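Local coordinates for protein glutathione S-transferase (Vibrio parahaemolyticus, PDB 7MIQ) that probably catalyses the conjugation of glutathione to electrophilic substrates, as a dimeric Gtt2-class transferase with a thioredoxin-like domain and a helical domain, at residues Met1-Thr6 with Lys13-Phe18; Ile17-Ile22 with Val26-Leu31; Leu54-Leu57 with Thr61-Cys64; Glu65-Cys70 with Ala82-Asn87; Gln104-Ala109 with Ile171-Asn176. All coordinates share one frame; numbering follows the deposited sequence. Where two conformers were deposited one is given.

Contact 1: Met1-Thr6 with Lys13-Phe18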
# COMPACT_ATOMS: atom_id res chain seq x y z
N MET A 1 -18.55 -11.73 13.74
CA MET A 1 -17.59 -10.66 13.92
C MET A 1 -18.28 -9.30 13.99
O MET A 1 -19.48 -9.20 13.75
CB MET A 1 -16.56 -10.68 12.79
CG MET A 1 -17.11 -11.05 11.43
SD MET A 1 -15.81 -11.51 10.27
CE MET A 1 -16.78 -12.33 9.02
N LYS A 2 -17.51 -8.27 14.33
CA LYS A 2 -18.02 -6.91 14.44
C LYS A 2 -17.11 -5.97 13.65
O LYS A 2 -15.89 -6.14 13.61
CB LYS A 2 -18.09 -6.43 15.90
CG LYS A 2 -19.02 -7.24 16.78
CD LYS A 2 -18.95 -6.76 18.22
CE LYS A 2 -19.81 -7.61 19.13
NZ LYS A 2 -19.65 -7.22 20.56
N LEU A 3 -17.73 -4.96 13.04
CA LEU A 3 -17.02 -3.93 12.28
C LEU A 3 -17.26 -2.58 12.94
O LEU A 3 -18.39 -2.08 12.94
CB LEU A 3 -17.48 -3.92 10.82
CG LEU A 3 -16.84 -2.88 9.90
CD1 LEU A 3 -15.33 -3.09 9.82
CD2 LEU A 3 -17.47 -2.95 8.51
N TYR A 4 -16.20 -1.99 13.50
CA TYR A 4 -16.27 -0.68 14.13
C TYR A 4 -16.01 0.40 13.09
O TYR A 4 -15.00 0.35 12.37
CB TYR A 4 -15.25 -0.57 15.26
CG TYR A 4 -15.50 -1.54 16.41
CD1 TYR A 4 -14.99 -2.83 16.37
CD2 TYR A 4 -16.23 -1.15 17.52
CE1 TYR A 4 -15.22 -3.71 17.42
CE2 TYR A 4 -16.46 -2.02 18.57
CZ TYR A 4 -15.95 -3.30 18.51
OH TYR A 4 -16.18 -4.17 19.55
N GLU A 5 -16.90 1.39 13.02
CA GLU A 5 -16.85 2.37 11.95
C GLU A 5 -17.49 3.66 12.43
O GLU A 5 -18.25 3.67 13.41
CB GLU A 5 -17.56 1.85 10.70
CG GLU A 5 -19.04 1.55 10.94
CD GLU A 5 -19.76 1.04 9.71
OE1 GLU A 5 -19.10 0.84 8.66
OE2 GLU A 5 -20.99 0.84 9.79
N THR A 6 -17.18 4.75 11.74
CA THR A 6 -17.93 5.99 11.87
C THR A 6 -18.92 6.10 10.71
O THR A 6 -18.84 5.37 9.72
CB THR A 6 -17.01 7.21 11.94
OG1 THR A 6 -16.17 7.27 10.79
CG2 THR A 6 -16.13 7.14 13.19
N LYS A 13 -16.26 3.36 4.21
CA LYS A 13 -17.04 3.05 3.01
C LYS A 13 -16.29 2.09 2.09
O LYS A 13 -16.93 1.34 1.34
CB LYS A 13 -17.40 4.33 2.26
CG LYS A 13 -18.50 5.16 2.91
CD LYS A 13 -19.80 4.37 3.05
CE LYS A 13 -20.92 5.24 3.59
NZ LYS A 13 -22.21 4.51 3.69
N ARG A 14 -14.96 2.11 2.11
CA ARG A 14 -14.21 1.14 1.32
C ARG A 14 -14.57 -0.28 1.72
O ARG A 14 -14.72 -1.16 0.87
CB ARG A 14 -12.70 1.38 1.47
CG ARG A 14 -12.20 2.65 0.81
CD ARG A 14 -10.72 2.87 1.09
NE ARG A 14 -9.87 2.02 0.27
CZ ARG A 14 -8.54 2.01 0.33
NH1 ARG A 14 -7.88 2.76 1.20
NH2 ARG A 14 -7.86 1.22 -0.50
N VAL A 15 -14.72 -0.52 3.03
CA VAL A 15 -15.09 -1.84 3.51
C VAL A 15 -16.56 -2.13 3.25
O VAL A 15 -16.93 -3.25 2.89
CB VAL A 15 -14.74 -1.96 5.01
CG1 VAL A 15 -15.22 -3.31 5.57
CG2 VAL A 15 -13.24 -1.79 5.22
N SER A 16 -17.42 -1.12 3.44
CA SER A 16 -18.86 -1.33 3.27
C SER A 16 -19.20 -1.74 1.84
O SER A 16 -20.02 -2.64 1.64
CB SER A 16 -19.63 -0.05 3.64
OG SER A 16 -19.57 0.20 5.03
N ILE A 17 -18.60 -1.08 0.85
CA ILE A 17 -18.87 -1.43 -0.54
C ILE A 17 -18.37 -2.84 -0.85
O ILE A 17 -19.06 -3.63 -1.51
CB ILE A 17 -18.23 -0.39 -1.47
CG1 ILE A 17 -18.88 0.98 -1.27
CG2 ILE A 17 -18.34 -0.82 -2.93
CD1 ILE A 17 -18.10 2.12 -1.93
N PHE A 18 -17.17 -3.17 -0.36
CA PHE A 18 -16.62 -4.51 -0.57
C PHE A 18 -17.53 -5.58 0.03
O PHE A 18 -17.80 -6.60 -0.60
CB PHE A 18 -15.22 -4.57 0.05
CG PHE A 18 -14.43 -5.79 -0.33
CD1 PHE A 18 -14.63 -7.00 0.31
CD2 PHE A 18 -13.46 -5.72 -1.32
CE1 PHE A 18 -13.89 -8.12 -0.03
CE2 PHE A 18 -12.72 -6.83 -1.67
CZ PHE A 18 -12.93 -8.04 -1.03
O HOH W 1 -19.35 2.71 6.28
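L3 of the first strand and V15 of the following helix reach toward each other and meet tip to tip, L3 CD2 lying 3.7 Å from V15 CG1. This is the closely packed half of the contact, and both residues are buried. In L3 the CG atom stands anti to the backbone N (chi1 179°), and the branch ends in CD2, the methyl that makes the touch. The backbones stay well apart, with 9.2 Å between L3 CA and V15 CA.

Two residues further along the strand and one further along the helix, the polar half is looser. E5 OE1 and S16 OG stand 3.7 Å apart and are joined through a water. The water donates to E5 OE1 over 3.0 Å and is hydrogen-bonded to S16 OG at 2.8 Å. E5 is extended beyond CG, which carries its carboxylate out to the helix. Both polar ends also share a direct partner, R28 of strand 27-30, whose NH1 forms a salt bridge with E5 OE1 and a hydrogen bond with S16 OG.

The contact joins the first strand and first helix of the beta-alpha-beta unit (strand 2-5, helix 10-22, strand 27-30) in the thioredoxin-like N-terminal domain, through one apolar touch inside and a hydrated polar link at the margin. The arginine probably favours a charged E5, and the water extends the carboxylate's reach to the serine hydroxyl.

Contact 2: Ile17-Ile22 with Val26-Leu31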
# COMPACT_ATOMS: atom_id res chain seq x y z
N ILE A 17 -18.60 -1.08 0.85
CA ILE A 17 -18.87 -1.43 -0.54
C ILE A 17 -18.37 -2.84 -0.85
O ILE A 17 -19.06 -3.63 -1.51
CB ILE A 17 -18.23 -0.39 -1.47
CG1 ILE A 17 -18.88 0.98 -1.27
CG2 ILE A 17 -18.34 -0.82 -2.93
CD1 ILE A 17 -18.10 2.12 -1.93
N PHE A 18 -17.17 -3.17 -0.36
CA PHE A 18 -16.62 -4.51 -0.57
C PHE A 18 -17.53 -5.58 0.03
O PHE A 18 -17.80 -6.60 -0.60
CB PHE A 18 -15.22 -4.57 0.05
CG PHE A 18 -14.43 -5.79 -0.33
CD1 PHE A 18 -14.63 -7.00 0.31
CD2 PHE A 18 -13.46 -5.72 -1.32
CE1 PHE A 18 -13.89 -8.12 -0.03
CE2 PHE A 18 -12.72 -6.83 -1.67
CZ PHE A 18 -12.93 -8.04 -1.03
N LEU A 19 -18.01 -5.35 1.25
CA LEU A 19 -18.88 -6.31 1.90
C LEU A 19 -20.17 -6.50 1.11
O LEU A 19 -20.65 -7.63 0.96
CB LEU A 19 -19.18 -5.86 3.33
CG LEU A 19 -19.65 -6.90 4.33
CD1 LEU A 19 -18.70 -8.09 4.36
CD2 LEU A 19 -19.75 -6.27 5.71
N LYS A 20 -20.73 -5.41 0.58
CA LYS A 20 -21.93 -5.54 -0.25
C LYS A 20 -21.65 -6.31 -1.53
O LYS A 20 -22.47 -7.13 -1.96
CB LYS A 20 -22.50 -4.16 -0.57
CG LYS A 20 -23.39 -3.57 0.51
CD LYS A 20 -23.91 -2.21 0.10
CE LYS A 20 -24.82 -1.62 1.17
NZ LYS A 20 -25.24 -0.22 0.84
N GLU A 21 -20.49 -6.07 -2.16
CA GLU A 21 -20.16 -6.77 -3.40
C GLU A 21 -20.14 -8.28 -3.20
O GLU A 21 -20.69 -9.04 -4.00
CB GLU A 21 -18.82 -6.28 -3.95
CG GLU A 21 -18.85 -4.93 -4.67
CD GLU A 21 -19.55 -5.00 -6.02
OE1 GLU A 21 -19.76 -6.11 -6.55
OE2 GLU A 21 -19.90 -3.93 -6.56
N ILE A 22 -19.50 -8.74 -2.11
CA ILE A 22 -19.35 -10.18 -1.90
C ILE A 22 -20.54 -10.80 -1.20
O ILE A 22 -20.56 -12.02 -0.99
CB ILE A 22 -18.05 -10.48 -1.12
CG1 ILE A 22 -18.13 -9.92 0.30
CG2 ILE A 22 -16.85 -9.93 -1.87
CD1 ILE A 22 -16.88 -10.21 1.13
N VAL A 26 -22.02 -8.24 8.40
CA VAL A 26 -21.25 -8.15 9.63
C VAL A 26 -21.91 -7.11 10.54
O VAL A 26 -22.31 -6.04 10.07
CB VAL A 26 -19.78 -7.76 9.36
CG1 VAL A 26 -19.02 -7.56 10.67
CG2 VAL A 26 -19.09 -8.81 8.51
N GLU A 27 -22.01 -7.43 11.83
CA GLU A 27 -22.60 -6.49 12.78
C GLU A 27 -21.74 -5.24 12.86
O GLU A 27 -20.51 -5.31 12.99
CB GLU A 27 -22.73 -7.12 14.16
CG GLU A 27 -23.19 -6.14 15.23
CD GLU A 27 -23.27 -6.75 16.62
OE1 GLU A 27 -23.46 -7.98 16.72
OE2 GLU A 27 -23.15 -6.00 17.61
N ARG A 28 -22.38 -4.08 12.77
CA ARG A 28 -21.69 -2.80 12.81
C ARG A 28 -21.80 -2.20 14.21
O ARG A 28 -22.84 -2.31 14.87
CB ARG A 28 -22.28 -1.82 11.79
CG ARG A 28 -22.52 -2.42 10.42
CD ARG A 28 -21.22 -2.88 9.79
NE ARG A 28 -21.44 -3.37 8.43
CZ ARG A 28 -21.29 -2.63 7.34
NH1 ARG A 28 -20.91 -1.36 7.41
NH2 ARG A 28 -21.52 -3.17 6.15
N VAL A 29 -20.72 -1.57 14.65
CA VAL A 29 -20.71 -0.81 15.90
C VAL A 29 -20.30 0.62 15.55
O VAL A 29 -19.20 0.85 15.04
CB VAL A 29 -19.74 -1.41 16.93
CG1 VAL A 29 -19.74 -0.57 18.20
CG2 VAL A 29 -20.11 -2.86 17.23
N ALA A 30 -21.19 1.57 15.83
CA ALA A 30 -20.90 2.97 15.55
C ALA A 30 -19.97 3.54 16.61
O ALA A 30 -20.13 3.27 17.81
CB ALA A 30 -22.20 3.79 15.50
N LEU A 31 -19.00 4.34 16.17
CA LEU A 31 -18.11 5.09 17.04
C LEU A 31 -18.25 6.58 16.76
O LEU A 31 -18.72 6.99 15.70
CB LEU A 31 -16.64 4.68 16.84
CG LEU A 31 -16.25 3.21 17.00
CD1 LEU A 31 -14.75 3.05 16.85
CD2 LEU A 31 -16.70 2.70 18.35
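L19 and R28 approach from opposite directions, so that a leucine of the helix meets the end of an arginine from strand 27-30; V26, just before that strand, lies beside them. One branch does the work on the helix side. L19 CD2 lies 3.6 Å from R28 NH2, coming to the guanidinium obliquely, and 3.8 Å from V26 CG2. An apolar group and a charged one share the same leucine methyl. V26 was modelled in two conformers; in the one described here its side chain crosses that of L19 at about a right angle, and both this crossing and the methyl touch hold for that conformer alone.

R28 can present its head here because its chain folds back. CG lies anti to the carbonyl carbon, and a bend at chi2 (-62°) turns the rest of the chain toward V26. The guanidinium edge then faces the V26 carbonyl in plane, although the bond from R28 NE to V26 O is weak, 3.3 Å long with an N-H...O angle of 129°. The stronger polar partners of R28 are E5 and S16, on the neighbouring strand and helix.

The contact lies on the return leg of the beta-alpha-beta unit formed by strand 2-5, helix 10-22 and strand 27-30. L73 of helix 66-76 touches both L19 and V26, and L3 of strand 2-5 packs against V26 and R28, placing the contact between the sheet and two helices.

Contact 3: Leu54-Leu57 with Thr61-Cys64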
# COMPACT_ATOMS: atom_id res chain seq x y z
N LEU A 54 -12.27 -0.92 11.93
CA LEU A 54 -11.62 -1.95 12.74
C LEU A 54 -12.52 -3.17 12.76
O LEU A 54 -13.69 -3.07 13.15
CB LEU A 54 -11.36 -1.45 14.17
CG LEU A 54 -10.60 -2.40 15.11
CD1 LEU A 54 -9.21 -2.70 14.56
CD2 LEU A 54 -10.51 -1.80 16.51
N LEU A 55 -11.98 -4.31 12.34
CA LEU A 55 -12.72 -5.57 12.33
C LEU A 55 -12.33 -6.39 13.55
O LEU A 55 -11.14 -6.56 13.84
CB LEU A 55 -12.44 -6.37 11.06
CG LEU A 55 -13.19 -7.70 10.96
CD1 LEU A 55 -14.67 -7.44 10.75
CD2 LEU A 55 -12.61 -8.55 9.85
N GLU A 56 -13.33 -6.89 14.28
CA GLU A 56 -13.10 -7.70 15.47
C GLU A 56 -13.67 -9.09 15.22
O GLU A 56 -14.87 -9.24 14.98
CB GLU A 56 -13.74 -7.06 16.70
CG GLU A 56 -13.36 -7.73 18.02
CD GLU A 56 -14.02 -7.07 19.21
OE1 GLU A 56 -15.25 -6.84 19.17
OE2 GLU A 56 -13.31 -6.78 20.20
N LEU A 57 -12.81 -10.10 15.27
CA LEU A 57 -13.22 -11.48 15.04
C LEU A 57 -13.91 -12.06 16.27
O LEU A 57 -13.86 -11.49 17.37
CB LEU A 57 -12.01 -12.34 14.66
CG LEU A 57 -11.14 -11.81 13.53
CD1 LEU A 57 -10.06 -12.83 13.15
CD2 LEU A 57 -12.00 -11.45 12.32
N THR A 61 -9.64 -11.17 18.11
CA THR A 61 -8.58 -10.61 17.28
C THR A 61 -9.10 -9.41 16.51
O THR A 61 -10.22 -9.43 15.99
CB THR A 61 -8.07 -11.68 16.31
OG1 THR A 61 -7.72 -12.86 17.03
CG2 THR A 61 -6.84 -11.17 15.56
N THR A 62 -8.29 -8.35 16.43
CA THR A 62 -8.66 -7.17 15.67
C THR A 62 -7.76 -6.97 14.46
O THR A 62 -6.55 -7.25 14.51
CB THR A 62 -8.64 -5.90 16.53
OG1 THR A 62 -7.35 -5.72 17.12
CG2 THR A 62 -9.70 -5.97 17.63
N ILE A 63 -8.35 -6.49 13.37
CA ILE A 63 -7.67 -6.21 12.12
C ILE A 63 -8.02 -4.78 11.71
O ILE A 63 -9.21 -4.44 11.63
CB ILE A 63 -8.08 -7.20 11.01
CG1 ILE A 63 -7.75 -8.64 11.42
CG2 ILE A 63 -7.40 -6.84 9.68
CD1 ILE A 63 -8.41 -9.69 10.55
N CYS A 64 -7.01 -3.95 11.49
CA CYS A 64 -7.20 -2.60 10.97
C CYS A 64 -6.64 -2.53 9.56
O CYS A 64 -6.12 -3.52 9.03
CB CYS A 64 -6.57 -1.56 11.90
SG CYS A 64 -4.76 -1.54 11.94
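L55 and I63 pair through two backbone hydrogen bonds, which centre the antiparallel contact between strands 54-56 and 62-64. L55 N donates to I63 O over 2.9 Å, and I63 N returns a bond to L55 O over 2.8 Å; in both, the donor lies in the carbonyl plane. Toward the turn, L57 N donates to T61 O with an N-H...O angle of 173°, almost along the C=O axis. E56 and T62 form the non-hydrogen-bonded pair between them.

Weaker CA-H...O contacts use the same acceptors. T62 CA lies 3.1 Å from L55 O, and E56 CA approaches T61 O, so each of these carbonyls receives an N-H and a C-H.

Apolar contacts occupy both faces. On the face of L54, E56 and T62, L54 CD1 is 3.8 Å from T62 CB and also reaches C64 CB. The chain of E56 crosses T62 obliquely, with CG near CG2. Beyond, L57 CD1 lies 3.9 Å from T61 CB. On the L55 and I63 face the two side chains touch loosely, and Y72 of helix 66-76 packs against both.

The polar ends look elsewhere: E56 to Y4, T61 to D59 and T62 to K46. L89 of the second subunit packs on L57 and T61. The whole is a beta hairpin, the edge unit that closes the four-stranded sheet of the thioredoxin-like N-terminal domain of glutathione transferases.

Contact 4: Glu65-Cys70 with Ala82-Asn87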
# COMPACT_ATOMS: atom_id res chain seq x y z
N GLU A 65 -6.76 -1.34 8.94
CA GLU A 65 -6.47 -1.07 7.53
C GLU A 65 -7.58 -1.61 6.64
O GLU A 65 -7.86 -2.81 6.66
CB GLU A 65 -5.12 -1.65 7.09
CG GLU A 65 -3.91 -0.93 7.64
CD GLU A 65 -3.80 0.50 7.14
OE1 GLU A 65 -4.16 0.76 5.97
OE2 GLU A 65 -3.35 1.37 7.92
N SER A 66 -8.20 -0.73 5.85
CA SER A 66 -9.39 -1.12 5.08
C SER A 66 -9.10 -2.30 4.15
O SER A 66 -9.92 -3.22 4.04
CB SER A 66 -9.92 0.07 4.29
OG SER A 66 -8.93 0.58 3.41
N VAL A 67 -7.95 -2.29 3.48
CA VAL A 67 -7.65 -3.37 2.53
C VAL A 67 -7.41 -4.69 3.26
O VAL A 67 -7.79 -5.76 2.77
CB VAL A 67 -6.46 -2.99 1.64
CG1 VAL A 67 -6.13 -4.12 0.67
CG2 VAL A 67 -6.76 -1.71 0.87
N ALA A 68 -6.78 -4.64 4.44
CA ALA A 68 -6.56 -5.86 5.20
C ALA A 68 -7.88 -6.44 5.70
O ALA A 68 -8.05 -7.67 5.74
CB ALA A 68 -5.61 -5.58 6.37
N ILE A 69 -8.81 -5.58 6.11
CA ILE A 69 -10.14 -6.04 6.49
C ILE A 69 -10.84 -6.69 5.30
O ILE A 69 -11.45 -7.76 5.44
CB ILE A 69 -10.97 -4.86 7.06
CG1 ILE A 69 -10.36 -4.38 8.38
CG2 ILE A 69 -12.43 -5.26 7.23
CD1 ILE A 69 -10.95 -3.06 8.89
N CYS A 70 -10.74 -6.07 4.12
CA CYS A 70 -11.36 -6.65 2.93
C CYS A 70 -10.75 -7.99 2.58
O CYS A 70 -11.46 -8.91 2.15
CB CYS A 70 -11.24 -5.68 1.75
SG CYS A 70 -12.22 -4.16 1.91
N ALA A 82 -13.89 -12.75 -7.35
CA ALA A 82 -12.43 -12.63 -7.44
C ALA A 82 -11.96 -11.17 -7.35
O ALA A 82 -11.22 -10.68 -8.21
CB ALA A 82 -11.91 -13.30 -8.71
N LEU A 83 -12.41 -10.46 -6.31
CA LEU A 83 -12.11 -9.03 -6.23
C LEU A 83 -10.62 -8.74 -6.08
O LEU A 83 -10.18 -7.63 -6.41
CB LEU A 83 -12.89 -8.38 -5.08
CG LEU A 83 -14.41 -8.28 -5.29
CD1 LEU A 83 -15.08 -7.50 -4.17
CD2 LEU A 83 -14.75 -7.66 -6.65
N PHE A 84 -9.84 -9.70 -5.59
CA PHE A 84 -8.39 -9.52 -5.54
C PHE A 84 -7.68 -10.16 -6.73
O PHE A 84 -6.44 -10.13 -6.78
CB PHE A 84 -7.83 -10.09 -4.23
CG PHE A 84 -8.04 -9.18 -3.04
CD1 PHE A 84 -7.22 -8.08 -2.84
CD2 PHE A 84 -9.07 -9.41 -2.14
CE1 PHE A 84 -7.41 -7.24 -1.75
CE2 PHE A 84 -9.27 -8.58 -1.05
CZ PHE A 84 -8.43 -7.49 -0.86
N GLY A 85 -8.42 -10.71 -7.69
CA GLY A 85 -7.81 -11.30 -8.87
C GLY A 85 -8.11 -12.78 -8.99
O GLY A 85 -8.05 -13.50 -7.99
N ALA A 86 -8.42 -13.24 -10.20
CA ALA A 86 -8.89 -14.60 -10.41
C ALA A 86 -7.78 -15.61 -10.68
O ALA A 86 -8.00 -16.82 -10.53
CB ALA A 86 -9.89 -14.64 -11.57
N ASN A 87 -6.60 -15.15 -11.09
CA ASN A 87 -5.48 -16.03 -11.38
C ASN A 87 -4.19 -15.31 -11.01
O ASN A 87 -4.22 -14.17 -10.52
CB ASN A 87 -5.49 -16.47 -12.85
CG ASN A 87 -5.50 -15.29 -13.81
OD1 ASN A 87 -4.72 -14.35 -13.67
ND2 ASN A 87 -6.40 -15.34 -14.79
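V67 and C70, one turn apart on helix 66-76, receive the ring of F84 from the loop that leads to helix 88-114. Segment 65-70 begins at E65, the N-cap residue, whose OE2 is hydrogen-bonded to N49 ND2. S66 opens the helix, and its carbonyl accepts a hydrogen bond from C70 N.

V67 is the first to reach the loop. Its CG1, anti to the backbone N (chi1 179°), comes within 4.2 Å of F84 CE1, the two side chains crossing at a slant. V67 O lies 4.1 Å from F84 CZ, oblique to the ring. On the next residues, A68 and I69, the helix turns toward I63 of the hairpin.

C70 returns to the aromatic ring. Its carbonyl O meets the ring edge close to the ring plane, 3.9 Å from F84 CE2, while C70 CB packs on F84 CZ at 4.2 Å. The ring arrives from a type I turn running from A82 to G85, closed by a bond of 2.8 Å from G85 N to A82 O. It ties helix 66-76 of the thioredoxin-like domain to the linker that runs into helix 88-114 of the helical domain.

A carbonyl oxygen at the ring edge faces the slightly positive C-H groups of the phenylalanine, an electrostatically favourable but weak meeting. No hydrogen bond crosses between the segments, so the two meet by dispersion and the weak carbonyl-to-edge contact, with R71, just beyond the segment, adding its cation-pi contact to the same ring.

Contact 5: Gln104-Ala109 with Ile171-Asn176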
# COMPACT_ATOMS: atom_id res chain seq x y z
N GLN A 104 -0.37 7.29 -5.83
CA GLN A 104 -0.38 8.42 -6.75
C GLN A 104 -1.74 9.11 -6.81
O GLN A 104 -1.82 10.25 -7.28
CB GLN A 104 0.04 7.96 -8.14
CG GLN A 104 1.41 7.28 -8.16
CD GLN A 104 1.80 6.75 -9.53
OE1 GLN A 104 1.48 7.36 -10.55
NE2 GLN A 104 2.50 5.62 -9.56
N GLY A 105 -2.80 8.46 -6.33
CA GLY A 105 -4.12 9.07 -6.39
C GLY A 105 -4.76 9.31 -5.04
O GLY A 105 -4.86 10.46 -4.60
N LEU A 106 -5.20 8.24 -4.38
CA LEU A 106 -6.00 8.37 -3.17
C LEU A 106 -5.25 9.11 -2.07
O LEU A 106 -5.76 10.06 -1.49
CB LEU A 106 -6.44 6.99 -2.67
CG LEU A 106 -7.36 7.00 -1.45
CD1 LEU A 106 -8.63 7.80 -1.74
CD2 LEU A 106 -7.70 5.58 -1.03
N TYR A 107 -4.02 8.66 -1.77
CA TYR A 107 -3.26 9.29 -0.70
C TYR A 107 -3.02 10.77 -0.97
O TYR A 107 -3.14 11.60 -0.07
CB TYR A 107 -1.92 8.56 -0.52
CG TYR A 107 -2.01 7.14 0.00
CD1 TYR A 107 -3.15 6.66 0.63
CD2 TYR A 107 -0.92 6.27 -0.13
CE1 TYR A 107 -3.22 5.36 1.11
CE2 TYR A 107 -0.98 4.98 0.35
CZ TYR A 107 -2.13 4.52 0.97
OH TYR A 107 -2.18 3.23 1.44
N ALA A 108 -2.68 11.11 -2.22
CA ALA A 108 -2.50 12.52 -2.57
C ALA A 108 -3.80 13.30 -2.46
O ALA A 108 -3.78 14.48 -2.09
CB ALA A 108 -1.93 12.63 -3.99
N ALA A 109 -4.94 12.67 -2.76
CA ALA A 109 -6.22 13.35 -2.62
C ALA A 109 -6.56 13.60 -1.16
O ALA A 109 -7.07 14.67 -0.81
CB ALA A 109 -7.32 12.54 -3.30
N ILE A 171 -11.73 9.09 -7.13
CA ILE A 171 -12.38 10.05 -8.02
C ILE A 171 -13.46 10.83 -7.28
O ILE A 171 -13.65 12.03 -7.53
CB ILE A 171 -12.92 9.34 -9.27
CG1 ILE A 171 -11.77 8.83 -10.15
CG2 ILE A 171 -13.84 10.26 -10.08
CD1 ILE A 171 -10.75 9.89 -10.54
N GLY A 172 -14.15 10.19 -6.33
CA GLY A 172 -15.07 10.93 -5.47
C GLY A 172 -14.38 12.04 -4.71
O GLY A 172 -14.90 13.16 -4.60
N PHE A 173 -13.19 11.76 -4.16
CA PHE A 173 -12.38 12.79 -3.54
C PHE A 173 -12.12 13.94 -4.50
O PHE A 173 -12.34 15.11 -4.17
CB PHE A 173 -11.05 12.21 -3.06
CG PHE A 173 -10.97 11.97 -1.58
CD1 PHE A 173 -10.90 13.03 -0.70
CD2 PHE A 173 -10.91 10.68 -1.07
CE1 PHE A 173 -10.81 12.82 0.66
CE2 PHE A 173 -10.82 10.46 0.29
CZ PHE A 173 -10.78 11.53 1.16
N ALA A 174 -11.64 13.62 -5.71
CA ALA A 174 -11.22 14.65 -6.65
C ALA A 174 -12.38 15.55 -7.06
O ALA A 174 -12.24 16.78 -7.09
CB ALA A 174 -10.60 13.99 -7.89
N VAL A 175 -13.54 14.96 -7.36
CA VAL A 175 -14.67 15.73 -7.86
C VAL A 175 -15.42 16.42 -6.73
O VAL A 175 -15.65 17.64 -6.76
CB VAL A 175 -15.61 14.83 -8.68
CG1 VAL A 175 -16.86 15.60 -9.08
CG2 VAL A 175 -14.89 14.30 -9.93
N ASN A 176 -15.81 15.66 -5.70
CA ASN A 176 -16.69 16.19 -4.66
C ASN A 176 -15.94 16.80 -3.49
O ASN A 176 -16.55 17.52 -2.70
CB ASN A 176 -17.62 15.08 -4.15
CG ASN A 176 -18.67 14.69 -5.17
OD1 ASN A 176 -18.70 15.23 -6.28
ND2 ASN A 176 -19.53 13.75 -4.81
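F173 meets A109 and L106, and through it the helix segment 171-176 makes its contact with helix 88-114. Entering from I171, the chain first directs a side chain elsewhere: I171 packs on L142 of helix 127-151 and on W192 and F193 of helix 187-196. G172 has no side chain; its carbonyl accepts a hydrogen bond from N176 N at 2.9 Å.

F173 then brings its ring to the partner helix. Its CB lies 3.8 Å from A109 CB, and the alanine is small, which is consistent with the close approach of the helices at this point, A109 CA and F173 CA being 6.3 Å apart. Further out, on the ring itself, F173 CD2 is 3.7 Å from L106 CD1, and the two side chains cross at a slant. L106 holds its CG anti to the backbone N (chi1 -176°), which sends CD1 to the aromatic. Both aliphatic groups come to the ring obliquely. A174 and V175 then turn to V182, and N176 ND2 bonds to the L207 carbonyl.

Both helices carry a wider pi-type turn here, at 104-107 and 173-176. Around the phenylalanine, the rings of F110 and F211 meet it with planes inclined at about 55°. T166 and I169, earlier on helix 162-177, pack on L106, while helix 127-151 receives A108, placing the pair inside the helical bundle of the C-terminal domain.

From the N terminus, contact 1 closes the short connection between strand 2-5 and helix 10-22, and contact 2 follows on that helix, sharing I17 and F18 and closing the turn into strand 27-30; together they span the beta-alpha-beta unit. Contact 3 closes the hairpin of the same sheet, where strand 54-56 pairs with strand 2-5. Contact 4 comes next in series, folding the linker back onto helix 66-76, and F18 touches it from contacts 1 and 2. Contact 5 spans the longest loop, within the C-terminal domain. None nests inside another. R14 against L106 joins contact 1 to contact 5, and contacts 3, 4 and 5 all touch the second subunit.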